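Local coordinates for extracellular solute-binding protein family 1 (Pseudothermotoga lettingae, PDB 5CI5), which binds a sugar, here alpha-D-tagatopyranose, and probably delivers it to an ABC transporter for uptake into the cell, at residues E38-V43 against L132-D137; I44-E49 against A319-S324; D167-I172 against Y236-N241; G183-K188 against K227-L232; L271-N276 against G281-A286. All coordinates share one frame; numbering follows the deposited sequence.

Contact 1 of 5, residues E38-V43 against L132-D137; sequences ETWNSV and LPWYTD. With T6T (alpha-D-tagatopyranose), chain C.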
# COMPACT_ATOMS: atom_id res chain seq x y z
N GLU A 38 10.26 -14.63 10.05
CA GLU A 38 10.21 -15.50 11.22
C GLU A 38 8.77 -15.67 11.67
O GLU A 38 8.35 -16.76 12.07
CB GLU A 38 11.05 -14.95 12.37
CG GLU A 38 12.52 -14.79 12.04
CD GLU A 38 13.25 -13.92 13.06
OE1 GLU A 38 13.07 -14.17 14.27
OE2 GLU A 38 13.98 -12.99 12.65
N THR A 39 8.00 -14.58 11.59
CA THR A 39 6.58 -14.65 11.93
C THR A 39 5.85 -15.54 10.94
O THR A 39 5.02 -16.38 11.32
CB THR A 39 5.95 -13.24 11.95
OG1 THR A 39 6.68 -12.43 12.89
CG2 THR A 39 4.49 -13.31 12.38
N TRP A 40 6.16 -15.38 9.66
CA TRP A 40 5.55 -16.24 8.65
C TRP A 40 5.90 -17.70 8.90
O TRP A 40 5.02 -18.56 8.82
CB TRP A 40 5.99 -15.82 7.25
CG TRP A 40 5.22 -14.63 6.76
CD1 TRP A 40 5.71 -13.39 6.47
CD2 TRP A 40 3.81 -14.58 6.51
NE1 TRP A 40 4.69 -12.58 6.06
CE2 TRP A 40 3.51 -13.28 6.07
CE3 TRP A 40 2.76 -15.51 6.62
CZ2 TRP A 40 2.21 -12.88 5.75
CZ3 TRP A 40 1.49 -15.12 6.28
CH2 TRP A 40 1.22 -13.81 5.87
N ASN A 41 7.15 -17.98 9.20
CA ASN A 41 7.53 -19.38 9.39
C ASN A 41 6.77 -20.02 10.56
O ASN A 41 6.22 -21.11 10.42
CB ASN A 41 9.03 -19.50 9.60
CG ASN A 41 9.49 -20.95 9.68
OD1 ASN A 41 9.35 -21.71 8.71
ND2 ASN A 41 10.02 -21.35 10.84
N SER A 42 6.68 -19.31 11.69
CA SER A 42 5.88 -19.77 12.82
C SER A 42 4.42 -20.04 12.45
O SER A 42 3.86 -21.08 12.77
CB SER A 42 5.94 -18.74 13.94
OG SER A 42 7.24 -18.73 14.48
N VAL A 43 3.80 -19.07 11.79
CA VAL A 43 2.42 -19.22 11.36
C VAL A 43 2.22 -20.43 10.45
O VAL A 43 1.24 -21.16 10.60
CB VAL A 43 1.95 -17.94 10.62
CG1 VAL A 43 0.62 -18.14 9.94
CG2 VAL A 43 1.87 -16.78 11.61
N LEU A 132 -9.33 -13.15 -1.15
CA LEU A 132 -9.68 -13.01 0.26
C LEU A 132 -8.74 -11.97 0.87
O LEU A 132 -7.57 -12.27 1.06
CB LEU A 132 -9.55 -14.34 1.01
CG LEU A 132 -9.74 -14.27 2.53
CD1 LEU A 132 -11.01 -13.48 2.91
CD2 LEU A 132 -9.75 -15.67 3.09
N PRO A 133 -9.23 -10.75 1.15
CA PRO A 133 -8.35 -9.75 1.78
C PRO A 133 -7.75 -10.29 3.08
O PRO A 133 -8.51 -10.74 3.94
CB PRO A 133 -9.30 -8.56 2.02
CG PRO A 133 -10.32 -8.71 0.95
CD PRO A 133 -10.57 -10.20 0.90
N TRP A 134 -6.43 -10.24 3.20
CA TRP A 134 -5.73 -10.76 4.37
C TRP A 134 -5.22 -9.64 5.31
O TRP A 134 -5.40 -9.72 6.52
CB TRP A 134 -4.56 -11.65 3.94
CG TRP A 134 -3.90 -12.26 5.14
CD1 TRP A 134 -4.37 -13.33 5.87
CD2 TRP A 134 -2.71 -11.81 5.80
NE1 TRP A 134 -3.52 -13.58 6.94
CE2 TRP A 134 -2.50 -12.67 6.92
CE3 TRP A 134 -1.78 -10.79 5.56
CZ2 TRP A 134 -1.43 -12.52 7.79
CZ3 TRP A 134 -0.70 -10.65 6.44
CH2 TRP A 134 -0.53 -11.52 7.54
N TYR A 135 -4.54 -8.62 4.77
CA TYR A 135 -4.30 -7.41 5.55
C TYR A 135 -4.65 -6.20 4.73
O TYR A 135 -4.73 -6.26 3.51
CB TYR A 135 -2.86 -7.32 6.08
CG TYR A 135 -1.78 -6.64 5.24
CD1 TYR A 135 -1.73 -5.26 5.12
CD2 TYR A 135 -0.74 -7.38 4.68
CE1 TYR A 135 -0.70 -4.64 4.42
CE2 TYR A 135 0.30 -6.77 3.99
CZ TYR A 135 0.32 -5.40 3.88
OH TYR A 135 1.39 -4.85 3.20
N THR A 136 -4.94 -5.13 5.45
CA THR A 136 -5.28 -3.88 4.80
C THR A 136 -4.56 -2.72 5.51
O THR A 136 -3.77 -2.92 6.46
CB THR A 136 -6.81 -3.68 4.78
OG1 THR A 136 -7.15 -2.56 3.94
CG2 THR A 136 -7.42 -3.50 6.18
N ASP A 137 -4.79 -1.52 4.99
CA ASP A 137 -4.15 -0.32 5.46
C ASP A 137 -4.81 0.89 4.82
O ASP A 137 -5.65 0.76 3.92
CB ASP A 137 -2.64 -0.33 5.13
CG ASP A 137 -2.34 -0.36 3.61
OD1 ASP A 137 -2.88 0.51 2.89
OD2 ASP A 137 -1.57 -1.26 3.14
O3 T6T C . -0.69 -0.60 0.69
C3 T6T C . -0.07 -1.81 0.26
C4 T6T C . -0.31 -1.98 -1.23
O4 T6T C . -1.72 -1.91 -1.52
C5 T6T C . 0.45 -0.90 -1.96
O5 T6T C . 0.26 -1.02 -3.37
C6 T6T C . 1.93 -0.95 -1.59
O6 T6T C . 2.06 -0.77 -0.19
C2 T6T C . 1.38 -1.76 0.59
O2 T6T C . 1.97 -3.04 0.33
C1 T6T C . 1.62 -1.41 2.07
O1 T6T C . 0.97 -2.25 2.95

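Contact 2 of 5, residues I44-E49 against A319-S324; sequences IKTFEE and AEYLTS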
# COMPACT_ATOMS: atom_id res chain seq x y z
N ILE A 44 3.11 -20.62 9.48
CA ILE A 44 2.97 -21.70 8.52
C ILE A 44 3.24 -23.05 9.19
O ILE A 44 2.59 -24.04 8.87
CB ILE A 44 3.91 -21.48 7.28
CG1 ILE A 44 3.48 -20.22 6.50
CG2 ILE A 44 3.91 -22.72 6.37
CD1 ILE A 44 2.17 -20.31 5.82
N LYS A 45 4.18 -23.10 10.12
CA LYS A 45 4.47 -24.36 10.80
C LYS A 45 3.25 -24.81 11.59
O LYS A 45 2.92 -26.00 11.59
CB LYS A 45 5.68 -24.24 11.71
CG LYS A 45 7.04 -24.15 10.99
CD LYS A 45 7.29 -25.24 9.93
CE LYS A 45 7.54 -24.62 8.56
NZ LYS A 45 7.35 -25.57 7.43
N THR A 46 2.55 -23.87 12.22
CA THR A 46 1.35 -24.20 12.99
C THR A 46 0.29 -24.79 12.04
O THR A 46 -0.36 -25.79 12.35
CB THR A 46 0.83 -22.97 13.73
OG1 THR A 46 1.78 -22.60 14.73
CG2 THR A 46 -0.51 -23.22 14.41
N PHE A 47 0.17 -24.20 10.85
CA PHE A 47 -0.76 -24.73 9.87
C PHE A 47 -0.41 -26.17 9.53
O PHE A 47 -1.29 -27.04 9.48
CB PHE A 47 -0.75 -23.89 8.60
CG PHE A 47 -1.55 -24.49 7.48
CD1 PHE A 47 -2.92 -24.34 7.42
CD2 PHE A 47 -0.93 -25.25 6.50
CE1 PHE A 47 -3.67 -24.90 6.39
CE2 PHE A 47 -1.67 -25.83 5.47
CZ PHE A 47 -3.03 -25.65 5.41
N GLU A 48 0.88 -26.43 9.27
CA GLU A 48 1.31 -27.75 8.89
C GLU A 48 0.99 -28.77 9.99
O GLU A 48 0.56 -29.91 9.70
CB GLU A 48 2.80 -27.76 8.61
CG GLU A 48 3.19 -27.00 7.37
CD GLU A 48 4.65 -27.19 7.03
OE1 GLU A 48 5.43 -27.59 7.93
OE2 GLU A 48 5.04 -26.92 5.87
N GLU A 49 1.20 -28.37 11.24
CA GLU A 49 0.92 -29.25 12.37
C GLU A 49 -0.57 -29.57 12.44
O GLU A 49 -0.98 -30.72 12.69
CB GLU A 49 1.34 -28.62 13.70
CG GLU A 49 2.82 -28.30 13.87
CD GLU A 49 3.71 -29.49 13.60
OE1 GLU A 49 3.28 -30.63 13.90
OE2 GLU A 49 4.84 -29.29 13.10
N ALA A 319 -5.82 -20.49 3.13
CA ALA A 319 -6.36 -19.11 3.15
C ALA A 319 -7.29 -18.91 4.36
O ALA A 319 -7.20 -17.92 5.08
CB ALA A 319 -7.08 -18.80 1.85
N GLU A 320 -8.15 -19.89 4.59
CA GLU A 320 -9.08 -19.89 5.71
C GLU A 320 -8.34 -19.81 7.04
O GLU A 320 -8.65 -18.98 7.90
CB GLU A 320 -9.93 -21.15 5.62
CG GLU A 320 -11.04 -21.31 6.59
CD GLU A 320 -11.73 -22.63 6.31
OE1 GLU A 320 -11.22 -23.67 6.77
OE2 GLU A 320 -12.71 -22.63 5.57
N TYR A 321 -7.31 -20.63 7.17
CA TYR A 321 -6.51 -20.63 8.38
C TYR A 321 -5.80 -19.29 8.58
O TYR A 321 -5.85 -18.69 9.67
CB TYR A 321 -5.49 -21.78 8.36
CG TYR A 321 -4.35 -21.60 9.34
CD1 TYR A 321 -4.46 -22.01 10.67
CD2 TYR A 321 -3.17 -20.99 8.95
CE1 TYR A 321 -3.39 -21.82 11.56
CE2 TYR A 321 -2.12 -20.79 9.83
CZ TYR A 321 -2.23 -21.20 11.13
OH TYR A 321 -1.16 -20.99 12.00
N LEU A 322 -5.15 -18.81 7.53
CA LEU A 322 -4.40 -17.56 7.63
C LEU A 322 -5.27 -16.35 7.98
O LEU A 322 -4.78 -15.40 8.57
CB LEU A 322 -3.67 -17.28 6.34
CG LEU A 322 -2.49 -18.20 6.04
CD1 LEU A 322 -1.94 -17.90 4.69
CD2 LEU A 322 -1.40 -18.07 7.11
N THR A 323 -6.55 -16.39 7.60
CA THR A 323 -7.45 -15.27 7.83
C THR A 323 -8.42 -15.59 8.96
O THR A 323 -9.48 -14.98 9.05
CB THR A 323 -8.20 -14.91 6.53
OG1 THR A 323 -7.32 -15.07 5.40
CG2 THR A 323 -8.66 -13.47 6.57
N SER A 324 -8.04 -16.53 9.84
CA SER A 324 -8.84 -16.86 11.02
C SER A 324 -8.60 -15.88 12.16
O SER A 324 -7.59 -15.18 12.22
CB SER A 324 -8.55 -18.28 11.51
OG SER A 324 -7.23 -18.37 12.01

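Contact 3 of 5, residues D167-I172 against Y236-N241; sequences DAALKI and YNVSPN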
# COMPACT_ATOMS: atom_id res chain seq x y z
N ASP A 167 6.36 24.24 5.51
CA ASP A 167 7.08 24.98 6.54
C ASP A 167 7.87 24.02 7.44
O ASP A 167 9.07 24.24 7.67
CB ASP A 167 6.12 25.84 7.36
CG ASP A 167 6.86 26.87 8.22
OD1 ASP A 167 7.39 27.85 7.66
OD2 ASP A 167 6.93 26.67 9.44
N ALA A 168 7.24 22.94 7.88
CA ALA A 168 7.91 21.99 8.75
C ALA A 168 9.05 21.28 8.02
O ALA A 168 10.13 21.10 8.58
CB ALA A 168 6.93 20.98 9.29
N ALA A 169 8.79 20.85 6.78
CA ALA A 169 9.82 20.18 5.98
C ALA A 169 11.04 21.09 5.76
O ALA A 169 12.18 20.64 5.87
CB ALA A 169 9.27 19.73 4.66
N LEU A 170 10.82 22.36 5.47
CA LEU A 170 11.94 23.28 5.26
C LEU A 170 12.72 23.50 6.56
O LEU A 170 13.96 23.58 6.54
CB LEU A 170 11.44 24.61 4.71
CG LEU A 170 11.08 24.60 3.23
CD1 LEU A 170 10.32 25.89 2.87
CD2 LEU A 170 12.31 24.45 2.35
N LYS A 171 12.02 23.58 7.67
CA LYS A 171 12.64 23.84 8.97
C LYS A 171 13.51 22.67 9.44
O LYS A 171 14.54 22.86 10.09
CB LYS A 171 11.55 24.14 10.00
CG LYS A 171 11.02 25.57 9.88
CD LYS A 171 9.91 25.84 10.87
CE LYS A 171 9.48 27.30 10.83
NZ LYS A 171 8.21 27.52 11.58
N ILE A 172 13.09 21.45 9.12
CA ILE A 172 13.82 20.26 9.52
C ILE A 172 15.01 19.93 8.63
O ILE A 172 16.07 19.44 9.09
CB ILE A 172 12.85 19.05 9.54
CG1 ILE A 172 11.85 19.18 10.69
CG2 ILE A 172 13.60 17.74 9.66
CD1 ILE A 172 10.59 18.31 10.55
N TYR A 236 12.20 22.93 -3.45
CA TYR A 236 12.30 23.09 -2.01
C TYR A 236 13.40 22.20 -1.45
O TYR A 236 13.93 22.48 -0.38
CB TYR A 236 10.95 22.79 -1.33
CG TYR A 236 9.82 23.70 -1.79
CD1 TYR A 236 9.88 25.08 -1.58
CD2 TYR A 236 8.70 23.17 -2.40
CE1 TYR A 236 8.84 25.90 -1.98
CE2 TYR A 236 7.65 23.98 -2.81
CZ TYR A 236 7.73 25.35 -2.60
OH TYR A 236 6.68 26.15 -3.03
N ASN A 237 13.72 21.13 -2.17
CA ASN A 237 14.81 20.23 -1.78
C ASN A 237 14.70 19.75 -0.34
O ASN A 237 15.65 19.90 0.43
CB ASN A 237 16.16 20.94 -1.98
CG ASN A 237 17.33 19.99 -1.89
OD1 ASN A 237 17.22 18.80 -2.21
ND2 ASN A 237 18.46 20.51 -1.46
N VAL A 238 13.56 19.15 0.02
CA VAL A 238 13.38 18.61 1.37
C VAL A 238 13.39 17.07 1.42
O VAL A 238 13.21 16.48 2.49
CB VAL A 238 12.07 19.11 2.00
CG1 VAL A 238 12.15 20.61 2.22
CG2 VAL A 238 10.85 18.73 1.16
N SER A 239 13.66 16.46 0.28
CA SER A 239 13.66 15.01 0.10
C SER A 239 15.03 14.48 -0.32
O SER A 239 15.77 15.15 -1.06
CB SER A 239 12.64 14.64 -0.98
OG SER A 239 12.51 13.23 -1.12
N PRO A 240 15.35 13.26 0.10
CA PRO A 240 16.42 12.56 -0.60
C PRO A 240 16.05 12.39 -2.07
O PRO A 240 14.89 12.59 -2.46
CB PRO A 240 16.49 11.20 0.12
CG PRO A 240 15.83 11.44 1.43
CD PRO A 240 14.75 12.43 1.14
N ASN A 241 17.01 12.00 -2.89
CA ASN A 241 16.81 11.89 -4.33
C ASN A 241 15.59 11.05 -4.70
O ASN A 241 15.61 9.83 -4.61
CB ASN A 241 18.06 11.29 -4.97
CG ASN A 241 18.04 11.39 -6.48
OD1 ASN A 241 16.99 11.56 -7.10
ND2 ASN A 241 19.22 11.28 -7.09

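Contact 4 of 5, residues G183-K188 against K227-L232; sequences GVSGTK and KFYTDL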
# COMPACT_ATOMS: atom_id res chain seq x y z
N GLY A 183 10.10 12.84 2.54
CA GLY A 183 10.52 11.95 1.47
C GLY A 183 9.45 11.83 0.40
O GLY A 183 8.32 11.43 0.69
N VAL A 184 9.84 12.15 -0.85
CA VAL A 184 8.98 12.07 -2.03
C VAL A 184 9.31 10.82 -2.85
O VAL A 184 10.47 10.64 -3.22
CB VAL A 184 9.15 13.32 -2.93
CG1 VAL A 184 8.35 13.22 -4.21
CG2 VAL A 184 8.80 14.61 -2.16
N SER A 185 8.34 9.95 -3.10
CA SER A 185 8.61 8.75 -3.92
C SER A 185 8.56 9.13 -5.39
O SER A 185 7.55 9.61 -5.89
CB SER A 185 7.61 7.62 -3.63
OG SER A 185 7.67 7.23 -2.27
N GLY A 186 9.68 8.88 -6.08
CA GLY A 186 9.76 9.13 -7.51
C GLY A 186 10.37 8.02 -8.33
O GLY A 186 10.86 8.25 -9.44
N THR A 187 10.36 6.81 -7.78
CA THR A 187 10.82 5.60 -8.44
C THR A 187 9.77 5.05 -9.42
O THR A 187 8.60 5.44 -9.38
CB THR A 187 11.12 4.53 -7.37
OG1 THR A 187 10.02 4.48 -6.44
CG2 THR A 187 12.39 4.87 -6.59
N LYS A 188 10.19 4.14 -10.30
CA LYS A 188 9.23 3.45 -11.16
C LYS A 188 8.59 2.28 -10.42
O LYS A 188 8.72 1.10 -10.78
CB LYS A 188 9.91 2.98 -12.45
CG LYS A 188 10.33 4.12 -13.38
CD LYS A 188 9.13 4.97 -13.86
CE LYS A 188 8.07 4.18 -14.60
NZ LYS A 188 8.54 3.68 -15.92
N LYS A 227 2.75 19.64 -9.37
CA LYS A 227 3.76 20.67 -9.11
C LYS A 227 4.23 20.65 -7.65
O LYS A 227 5.43 20.68 -7.40
CB LYS A 227 3.23 22.05 -9.48
CG LYS A 227 3.15 22.24 -10.96
CD LYS A 227 2.83 23.68 -11.37
CE LYS A 227 2.91 23.79 -12.89
NZ LYS A 227 2.81 25.19 -13.37
N PHE A 228 3.32 20.49 -6.69
CA PHE A 228 3.74 20.53 -5.30
C PHE A 228 4.51 19.27 -4.92
O PHE A 228 5.55 19.36 -4.30
CB PHE A 228 2.54 20.72 -4.37
CG PHE A 228 2.92 20.92 -2.92
CD1 PHE A 228 3.96 21.77 -2.56
CD2 PHE A 228 2.25 20.24 -1.93
CE1 PHE A 228 4.29 21.97 -1.22
CE2 PHE A 228 2.57 20.44 -0.59
CZ PHE A 228 3.60 21.29 -0.23
N TYR A 229 4.02 18.11 -5.35
CA TYR A 229 4.68 16.85 -5.05
C TYR A 229 6.10 16.85 -5.58
O TYR A 229 7.03 16.53 -4.87
CB TYR A 229 3.88 15.70 -5.67
CG TYR A 229 4.34 14.30 -5.31
CD1 TYR A 229 4.21 13.81 -4.03
CD2 TYR A 229 4.87 13.47 -6.28
CE1 TYR A 229 4.62 12.52 -3.71
CE2 TYR A 229 5.28 12.17 -5.97
CZ TYR A 229 5.13 11.70 -4.69
OH TYR A 229 5.55 10.42 -4.33
N THR A 230 6.26 17.25 -6.83
CA THR A 230 7.62 17.28 -7.40
C THR A 230 8.45 18.49 -6.91
O THR A 230 9.66 18.34 -6.75
CB THR A 230 7.60 17.27 -8.93
OG1 THR A 230 6.85 18.38 -9.45
CG2 THR A 230 7.00 15.95 -9.44
N ASP A 231 7.81 19.63 -6.65
CA ASP A 231 8.54 20.79 -6.09
C ASP A 231 9.20 20.48 -4.75
O ASP A 231 10.26 21.01 -4.44
CB ASP A 231 7.61 21.99 -5.90
CG ASP A 231 7.38 22.78 -7.19
OD1 ASP A 231 8.08 22.54 -8.19
OD2 ASP A 231 6.50 23.67 -7.16
N LEU A 232 8.56 19.65 -3.92
CA LEU A 232 9.13 19.27 -2.64
C LEU A 232 10.50 18.65 -2.85
O LEU A 232 11.43 18.87 -2.07
CB LEU A 232 8.20 18.31 -1.90
CG LEU A 232 6.99 18.99 -1.27
CD1 LEU A 232 5.94 17.96 -0.94
CD2 LEU A 232 7.34 19.80 -0.04

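Contact 5 of 5, residues L271-N276 against G281-A286; sequences LIEAAN and GKYSVA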
# COMPACT_ATOMS: atom_id res chain seq x y z
N LEU A 271 7.83 -2.90 10.81
CA LEU A 271 9.04 -2.79 10.01
C LEU A 271 9.98 -1.72 10.56
O LEU A 271 11.19 -1.93 10.61
CB LEU A 271 8.68 -2.50 8.55
CG LEU A 271 7.83 -3.61 7.92
CD1 LEU A 271 7.37 -3.20 6.51
CD2 LEU A 271 8.56 -4.94 7.85
N ILE A 272 9.45 -0.58 10.97
CA ILE A 272 10.33 0.48 11.45
C ILE A 272 10.92 0.06 12.80
O ILE A 272 12.08 0.35 13.08
CB ILE A 272 9.60 1.85 11.55
CG1 ILE A 272 10.64 2.99 11.55
CG2 ILE A 272 8.61 1.93 12.73
CD1 ILE A 272 10.06 4.40 11.54
N GLU A 273 10.13 -0.66 13.60
CA GLU A 273 10.58 -1.09 14.93
C GLU A 273 11.60 -2.20 14.82
O GLU A 273 12.50 -2.30 15.64
CB GLU A 273 9.38 -1.51 15.80
CG GLU A 273 8.52 -0.28 16.23
CD GLU A 273 7.16 -0.63 16.82
OE1 GLU A 273 6.88 -1.82 17.07
OE2 GLU A 273 6.36 0.30 17.02
N ALA A 274 11.48 -3.03 13.79
CA ALA A 274 12.51 -4.02 13.51
C ALA A 274 13.84 -3.36 13.10
O ALA A 274 14.91 -3.81 13.51
CB ALA A 274 12.05 -4.98 12.43
N ALA A 275 13.76 -2.29 12.31
CA ALA A 275 14.96 -1.58 11.85
C ALA A 275 15.69 -0.88 13.00
O ALA A 275 16.92 -0.77 12.99
CB ALA A 275 14.58 -0.55 10.78
N ASN A 276 14.93 -0.38 13.96
CA ASN A 276 15.49 0.27 15.14
C ASN A 276 14.54 0.15 16.33
O ASN A 276 13.62 0.92 16.50
CB ASN A 276 15.80 1.74 14.84
CG ASN A 276 16.26 2.48 16.07
OD1 ASN A 276 16.71 1.87 17.05
ND2 ASN A 276 16.15 3.81 16.03
N GLY A 281 7.65 4.25 20.19
CA GLY A 281 7.16 5.40 20.93
C GLY A 281 7.69 6.74 20.46
O GLY A 281 7.29 7.77 20.99
N LYS A 282 8.57 6.74 19.46
CA LYS A 282 9.19 7.96 19.02
C LYS A 282 8.81 8.33 17.58
O LYS A 282 9.47 9.14 16.94
CB LYS A 282 10.70 7.84 19.16
CG LYS A 282 11.14 7.47 20.59
CD LYS A 282 12.66 7.41 20.70
CE LYS A 282 13.10 7.10 22.12
NZ LYS A 282 12.51 5.82 22.65
N TYR A 283 7.74 7.71 17.10
CA TYR A 283 7.20 8.00 15.78
C TYR A 283 5.69 7.91 15.87
O TYR A 283 5.15 7.28 16.79
CB TYR A 283 7.74 7.01 14.73
CG TYR A 283 7.12 5.64 14.82
CD1 TYR A 283 7.70 4.64 15.62
CD2 TYR A 283 5.95 5.32 14.12
CE1 TYR A 283 7.15 3.41 15.72
CE2 TYR A 283 5.39 4.08 14.21
CZ TYR A 283 5.99 3.12 15.01
OH TYR A 283 5.45 1.86 15.12
N SER A 284 4.99 8.57 14.94
CA SER A 284 3.54 8.44 14.90
C SER A 284 2.99 8.60 13.50
O SER A 284 3.75 8.64 12.52
CB SER A 284 2.89 9.47 15.81
OG SER A 284 1.56 9.03 16.09
N VAL A 285 1.66 8.65 13.41
CA VAL A 285 0.98 8.88 12.16
C VAL A 285 -0.06 9.96 12.36
O VAL A 285 -0.49 10.23 13.47
CB VAL A 285 0.30 7.60 11.62
CG1 VAL A 285 1.35 6.57 11.26
CG2 VAL A 285 -0.67 7.05 12.65
N ALA A 286 -0.46 10.59 11.26
CA ALA A 286 -1.51 11.59 11.26
C ALA A 286 -2.13 11.62 9.89
O ALA A 286 -1.51 11.19 8.91
CB ALA A 286 -0.96 12.96 11.61
O HOH W 1 5.72 2.37 18.73

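Contact 1 of 5, residues E38-V43 against L132-D137
Trp-40 on helix 37-51 and Trp-134 on strand 128-138 meet from opposite directions and pack a helix against the mixed sheet of a periplasmic-binding-protein fold. CH2 of Trp-40 sits over one face of the Trp-134 ring, offset toward its rim and 3.3 Å from CH2 of Trp-134. The two six-membered rings lie obliquely, their planes 37° apart. The CA atoms of Trp-40 and Trp-134 are 13.3 Å apart, a distance the two indoles bridge between them; on the strand side CG of Trp-134 lies anti to the backbone N (chi1 -176°), sending the ring toward the helix. Each indole nitrogen is fixed by a carbonyl outside the pair: NE1 of Trp-40 by Val-33 and NE1 of Trp-134 by Leu-322. Trp-331 adds its ring to both, edge-to-face against Trp-134. Replacing Trp-134 by an alanine removes the surface on which CH2 of Trp-40 rests, and would probably open a gap beside that indole and leave the Leu-322 carbonyl without this donor. Further along, a classic beta bulge sets both Trp-134 and Tyr-135 against Trp-301, and beyond it the strand enters the sugar pocket. O1 of the tagatose lies at the edge of the Tyr-135 ring, 2.6 Å from its OH. Asp-137 grips the sugar with a single oxygen: its OD2 accepts from O1 and from O3 of the tagatose, each at 2.7 Å.

Contact 2 of 5, residues I44-E49 against A319-S324
Helix 37-51 and the last turn of helix 312-322 come within 7.2 Å of each other, measured between the CA atoms of Phe-47 and Tyr-321. This is helix-to-helix packing on the flank of the mixed sheet, built round one aromatic pair. CB of Phe-47 lies over a face of the Tyr-321 ring in a CH-pi contact, 3.9 Å from the ring centroid. CG of Tyr-321 lies at the edge of the phenyl ring, 3.6 Å from CD1 of Phe-47, and the two ring planes are oblique, 57° apart. CG of Tyr-321 is anti to the backbone N (chi1 161°), and the ring reaches across to the first helix, where its hydroxyl is hydrogen-bonded to the carbonyl of Val-43 and touches CB and CG2 of Thr-46. A more distant touch joins Ile-44 to Leu-322. Helix 312-322 ends one residue after the tyrosine, and OG of Ser-324 donates to O of Tyr-321 at 2.7 Å, in the carbonyl plane.

Contact 3 of 5, residues D167-I172 against Y236-N241
Ala-169 and Leu-170 of helix 162-172 receive Val-238, which stands in the loop between helices 220-234 and 247-255; the result is a small apolar helix-to-loop contact in the lobe of the binding-protein fold that lies across the chain's centre from helix 37-51. The side chain of Val-238 points toward the helix. CG1 of Val-238 lies 3.7 Å from O of Ala-169 and also touches the alanine methyl, as do CB and CG2, with CB of Val-238 3.9 Å from CB of Ala-169. Leu-170 approaches at a slant to the valine. Its CG is anti to the carbonyl carbon (chi1 -77°), and the CD2 methyl bends in to touch CG1 of Val-238 at 3.8 Å. The same methyl also meets Tyr-236, whose CB turns toward the helix and whose carbonyl oxygen lies 3.7 Å from CD2 of Leu-170. One leucine branch is therefore shared between two loop residues, at the more exposed margin of the contact, while Ala-169 and Val-238 form its buried part. Between Tyr-236 and Val-238, Asn-237 is the first residue to leave helical backbone angles, with positive phi. Backbone hydrogen bonds of Val-238 itself to Tyr-182 and Leu-232 hold the loop. On the far flank of the helix, NZ of Lys-171 bridges to Asp-167 one turn earlier, meeting the syn lone pair of OD2 at 2.6 Å.

Contact 4 of 5, residues G183-K188 against K227-L232
The tight part of this contact lies where Val-184 and Ser-185 clasp the side chain of Tyr-229, a buried loop-to-helix contact that joins the loop before helix 190-202 to helix 220-234, in the lobe of the binding-protein fold across the chain's centre from helix 37-51. One face of the phenol ring carries CG1 of Val-184 in a CH-pi contact, 3.7 Å from the centroid and 16° off the ring normal. At the ring edge OH of Tyr-229 donates to O of Ser-185 at 2.7 Å, in the carbonyl plane and on a lone pair. The ring extends to the loop with CG of Tyr-229 opposite the backbone N (chi1 -173°). A phenylalanine in place of Tyr-229 lacks the hydroxyl and would probably leave the Ser-185 carbonyl without this donor and the ring less firmly held at its end. CG2 of Val-184 turns to Leu-232, 3.8 Å from its CB. Burial has a price: the carbonyl oxygen of Tyr-229 has no polar partner. By contrast, the more exposed Lys-188, Lys-227 and Asp-231 pair their charges outside the contact, with Glu-381, Glu-398 and Lys-235. Around the clasp, helix 376-391 packs on Tyr-229 through Val-387, helix 190-202 meets Ser-185 and Leu-232, and Gly-183 ties the loop to strand 261-264 through its backbone bond to Met-261.

Contact 5 of 5, residues L271-N276 against G281-A286
The ring of Tyr-283 has CG2 of Ile-272 over one face and OE2 of Glu-273 at its edge, in plane, joining helix 268-275 to an outermost strand of the three-stranded antiparallel sheet through a short helix-loop-strand connection. CG2 of Ile-272 makes a CH-pi contact 3.9 Å from the ring centroid, displaced toward the rim, and lies 3.6 Å from CE1 of Tyr-283. At the edge, OH of Tyr-283 donates a short bond of 2.6 Å to OE2 of Glu-273. The carboxylate is met from above its plane, 47° out of it, and the carboxylate and ring planes are themselves 57° apart. The glutamate chain is extended beyond CG, which carries the carboxylate to the hydroxyl. Tyr-283 also packs on Leu-142 of strand 140-144 and on Lys-356 of helix 355-363. The same acid oxygen holds the start of segment 281-286 by way of a water, which donates to OE2 of Glu-273 at 2.8 Å and accepts from N of Gly-281 at 3.1 Å.

In the fold
Contacts 1 and 2 share helix 37-51 and touch: Trp-134 and Tyr-321, each central to its own contact, are hydrogen-bonded to residues of the other. Contacts 3 and 4 form another touching pair, across the chain's centre from the first, about 11 Å apart between centres and joined where Ser-239 meets the backbone N of Val-184. Contact 5 stands apart, touching none of the others. Contacts 1, 2, 4 and 5 are buried and each rests on an aromatic ring, whereas contact 3, partly exposed, relies on aliphatic groups. Tyrosine hydroxyls bond across the interface in contacts 4 and 5, to a carbonyl and a carboxylate; contact 1 alone reaches the sugar.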